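Trimeric intracellular cation channel type 1B.2 (Caenorhabditis elegans, PDB 5EIK) forms a homotrimeric potassium channel of intracellular membranes that binds phosphatidylinositol 4,5-bisphosphate and may supply counter-ion current during calcium release. Local coordinates at residues F106-F110 and D111-R115. Residues are numbered along the deposited sequence; the frame is centred on the assembly and turned at random.
Sequences FYSPF and DVVFR. With CPL (1-palmitoyl-2-linoleoyl-sn-glycero-3-phosphocholine), chain C.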
loop_
_atom_site.group_PDB
_atom_site.type_symbol
_atom_site.label_atom_id
_atom_site.label_comp_id
_atom_site.label_asym_id
_atom_site.label_seq_id
_atom_site.Cartn_x
_atom_site.Cartn_y
_atom_site.Cartn_z
ATOM N N PHE A 106 -10.079 24.385 10.188
ATOM C CA PHE A 106 -11.414 23.819 10.312
ATOM C C PHE A 106 -12.277 24.397 11.426
ATOM O O PHE A 106 -13.497 24.413 11.305
ATOM C CB PHE A 106 -11.342 22.292 10.503
ATOM C CG PHE A 106 -11.054 21.534 9.243
ATOM C CD1 PHE A 106 -9.746 21.353 8.798
ATOM C CD2 PHE A 106 -12.097 21.005 8.492
ATOM C CE1 PHE A 106 -9.482 20.653 7.624
ATOM C CE2 PHE A 106 -11.845 20.304 7.317
ATOM C CZ PHE A 106 -10.533 20.129 6.882
ATOM N N TYR A 107 -11.669 24.884 12.503
ATOM C CA TYR A 107 -12.480 25.372 13.618
ATOM C C TYR A 107 -12.358 26.815 14.110
ATOM O O TYR A 107 -13.009 27.168 15.091
ATOM C CB TYR A 107 -12.276 24.436 14.806
ATOM C CG TYR A 107 -12.394 22.978 14.439
ATOM C CD1 TYR A 107 -13.596 22.445 13.979
ATOM C CD2 TYR A 107 -11.297 22.127 14.551
ATOM C CE1 TYR A 107 -13.702 21.099 13.638
ATOM C CE2 TYR A 107 -11.391 20.783 14.214
ATOM C CZ TYR A 107 -12.594 20.274 13.757
ATOM O OH TYR A 107 -12.679 18.944 13.406
ATOM N N SER A 108 -11.545 27.650 13.464
ATOM C CA SER A 108 -11.420 29.036 13.924
ATOM C C SER A 108 -12.807 29.667 13.952
ATOM O O SER A 108 -13.623 29.435 13.061
ATOM C CB SER A 108 -10.487 29.856 13.011
ATOM O OG SER A 108 -11.098 30.177 11.776
ATOM N N PRO A 109 -13.095 30.464 14.991
ATOM C CA PRO A 109 -14.397 31.125 15.126
ATOM C C PRO A 109 -14.702 32.030 13.939
ATOM O O PRO A 109 -13.824 32.742 13.441
ATOM C CB PRO A 109 -14.251 31.898 16.438
ATOM C CG PRO A 109 -12.807 32.230 16.461
ATOM C CD PRO A 109 -12.164 30.938 16.031
ATOM N N PHE A 110 -15.949 31.984 13.483
ATOM C CA PHE A 110 -16.385 32.788 12.347
ATOM C C PHE A 110 -15.584 32.375 11.113
ATOM O O PHE A 110 -15.649 33.026 10.068
ATOM C CB PHE A 110 -16.202 34.293 12.651
ATOM C CG PHE A 110 -16.925 34.755 13.896
ATOM C CD1 PHE A 110 -18.314 34.866 13.914
ATOM C CD2 PHE A 110 -16.219 35.025 15.067
ATOM C CE1 PHE A 110 -18.997 35.238 15.084
ATOM C CE2 PHE A 110 -16.891 35.398 16.246
ATOM C CZ PHE A 110 -18.283 35.504 16.256
ATOM N N ASP A 111 -14.825 31.288 11.251
ATOM C CA ASP A 111 -14.037 30.750 10.148
ATOM C C ASP A 111 -13.077 31.785 9.546
ATOM O O ASP A 111 -12.814 31.759 8.344
ATOM C CB ASP A 111 -15.008 30.237 9.074
ATOM C CG ASP A 111 -14.608 28.877 8.499
ATOM O OD1 ASP A 111 -13.949 28.074 9.200
ATOM O OD2 ASP A 111 -14.981 28.609 7.340
ATOM N N VAL A 112 -12.549 32.687 10.374
ATOM C CA VAL A 112 -11.646 33.730 9.887
ATOM C C VAL A 112 -10.402 33.230 9.195
ATOM O O VAL A 112 -9.993 33.771 8.163
ATOM C CB VAL A 112 -11.170 34.667 11.004
ATOM C CG1 VAL A 112 -12.267 35.644 11.352
ATOM C CG2 VAL A 112 -10.736 33.845 12.219
ATOM N N VAL A 113 -9.774 32.216 9.771
ATOM C CA VAL A 113 -8.561 31.685 9.172
ATOM C C VAL A 113 -8.828 31.207 7.757
ATOM O O VAL A 113 -8.104 31.563 6.827
ATOM C CB VAL A 113 -8.001 30.542 9.998
ATOM C CG1 VAL A 113 -6.846 29.883 9.253
ATOM C CG2 VAL A 113 -7.551 31.083 11.351
ATOM N N PHE A 114 -9.883 30.415 7.603
ATOM C CA PHE A 114 -10.272 29.888 6.303
ATOM C C PHE A 114 -10.506 31.044 5.330
ATOM O O PHE A 114 -9.945 31.069 4.232
ATOM C CB PHE A 114 -11.552 29.055 6.440
ATOM C CG PHE A 114 -12.084 28.550 5.136
ATOM C CD1 PHE A 114 -11.467 27.488 4.478
ATOM C CD2 PHE A 114 -13.181 29.162 4.538
ATOM C CE1 PHE A 114 -11.933 27.045 3.238
ATOM C CE2 PHE A 114 -13.658 28.730 3.296
ATOM C CZ PHE A 114 -13.033 27.666 2.643
ATOM N N ARG A 115 -11.338 31.994 5.745
ATOM C CA ARG A 115 -11.669 33.161 4.927
ATOM C C ARG A 115 -10.442 33.975 4.525
ATOM O O ARG A 115 -10.340 34.460 3.393
ATOM C CB ARG A 115 -12.648 34.060 5.683
ATOM C CG ARG A 115 -14.050 33.496 5.783
ATOM C CD ARG A 115 -14.931 34.349 6.676
ATOM N NE ARG A 115 -16.291 33.824 6.728
ATOM C CZ ARG A 115 -17.163 34.104 7.689
ATOM N NH1 ARG A 115 -16.816 34.908 8.682
ATOM N NH2 ARG A 115 -18.381 33.576 7.660
HETATM C C1 CPL C . -8.244 20.993 21.221
HETATM C C2 CPL C . -7.311 22.233 20.880
HETATM C C3 CPL C . -6.523 22.027 19.550
HETATM C C4 CPL C . -11.228 19.773 18.439
HETATM C C5 CPL C . -12.673 19.278 18.621
HETATM C C6 CPL C . -13.926 21.298 17.454
HETATM C C7 CPL C . -14.678 18.880 17.231
HETATM C C8 CPL C . -14.548 20.010 18.774
HETATM C C11 CPL C . -4.119 21.172 19.207
HETATM C C12 CPL C . -2.815 20.960 20.017
HETATM C C13 CPL C . -2.680 21.860 21.286
HETATM C C14 CPL C . -1.446 22.795 21.265
HETATM C C15 CPL C . -0.980 23.299 22.659
HETATM C C16 CPL C . 0.548 23.626 22.696
HETATM C C17 CPL C . 1.017 24.689 21.693
HETATM C C18 CPL C . 1.251 26.117 22.336
HETATM C C19 CPL C . 0.709 27.366 21.514
HETATM C C20 CPL C . 1.729 28.234 20.716
HETATM C C21 CPL C . 1.814 27.959 19.204
HETATM C C22 CPL C . 0.882 28.874 18.386
HETATM C C23 CPL C . 1.409 29.374 17.059
HETATM C C24 CPL C . 0.306 29.608 15.994
HETATM C C25 CPL C . 0.765 29.161 14.595
HETATM C C26 CPL C . -0.248 29.556 13.546
HETATM C C31 CPL C . -7.939 24.740 21.617
HETATM C C32 CPL C . -6.508 25.104 22.027
HETATM C C33 CPL C . -6.302 26.658 22.137
HETATM C C34 CPL C . -5.751 27.080 23.506
HETATM C C35 CPL C . -4.262 27.505 23.492
HETATM C C36 CPL C . -3.479 26.938 24.701
HETATM C C37 CPL C . -2.301 27.797 25.155
HETATM C C38 CPL C . -2.235 27.982 26.652
HETATM C C39 CPL C . -1.967 29.472 26.965
HETATM C C40 CPL C . -2.638 30.221 27.872
HETATM C C41 CPL C . -3.008 29.758 29.285
HETATM C C42 CPL C . -1.794 29.993 30.202
HETATM C C43 CPL C . -1.183 28.985 30.883
HETATM C C44 CPL C . -0.287 27.961 30.209
HETATM C C45 CPL C . -0.798 26.520 30.279
HETATM N N CPL C . -13.652 19.846 17.638
HETATM O O2 CPL C . -8.169 23.451 20.864
HETATM O O3 CPL C . -5.434 21.132 19.950
HETATM O O11 CPL C . -4.069 21.369 17.947
HETATM O O31 CPL C . -8.889 25.504 21.908
HETATM O O1P CPL C . -8.385 18.013 20.130
HETATM O O2P CPL C . -10.556 18.840 21.101
HETATM O O3P CPL C . -8.956 20.536 19.979
HETATM O O4P CPL C . -10.205 18.751 18.586
HETATM P P CPL C . -9.529 19.028 19.990
HETATM O O HOH W 1 -11.404 28.561 9.659
#
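Ser108 and Val113 join the end of helix 92-107 to the start of helix 112-117 through a single hydroxyl. Ser108 OG accepts a hydrogen bond from the backbone N of Val113 (3.2 Å, N-H...O angle 153°), in the first turn of helix 112-117. With chi1 at 74°, OG sits between the backbone N and the carbonyl carbon of its own residue, and from there it meets the amide end of that helix. A water adds a second link: it lies 2.7 Å from Ser108 OG, appears to donate to Asp111 OD1 and accepts from the backbone N of Phe114, so three parts of the turn share one molecule. The other carboxylate oxygen of Asp111, OD2, forms a salt bridge with Arg44 of helix 30-47, fixing the turn to a neighbouring transmembrane helix. Along the backbone, Val112 N gives a weak bond to Pro109 O.

In the fold this is a short turn joining helix 92-107 to the brief helix 112-117, at what is probably the cytoplasmic end of the third transmembrane helix, where Ser108 is the first residue to leave helical geometry and Asp111 occupies the N-cap position of helix 112-117 without a capping bond from its side chain.

Apolar contact runs alongside the polar links: CG2 of Val113 lies 3.6 Å from Ser108 CB. A methyl of Val112, CG2, packs against the carbonyl oxygen of Pro109 at 3.5 Å.

Lipid contact belongs to Tyr107, in the last helical turn before the junction. Methyl C6 of the phosphatidylcholine headgroup stands over the centre of one ring face, 3.7 Å from Tyr107 CD1, while CB of Phe106 lies over the opposite face; Tyr107 OH is hydrogen-bonded to Ser55 O. An alanine here is likely to leave the choline methyl without its aromatic face and Ser55 O without its hydroxyl partner.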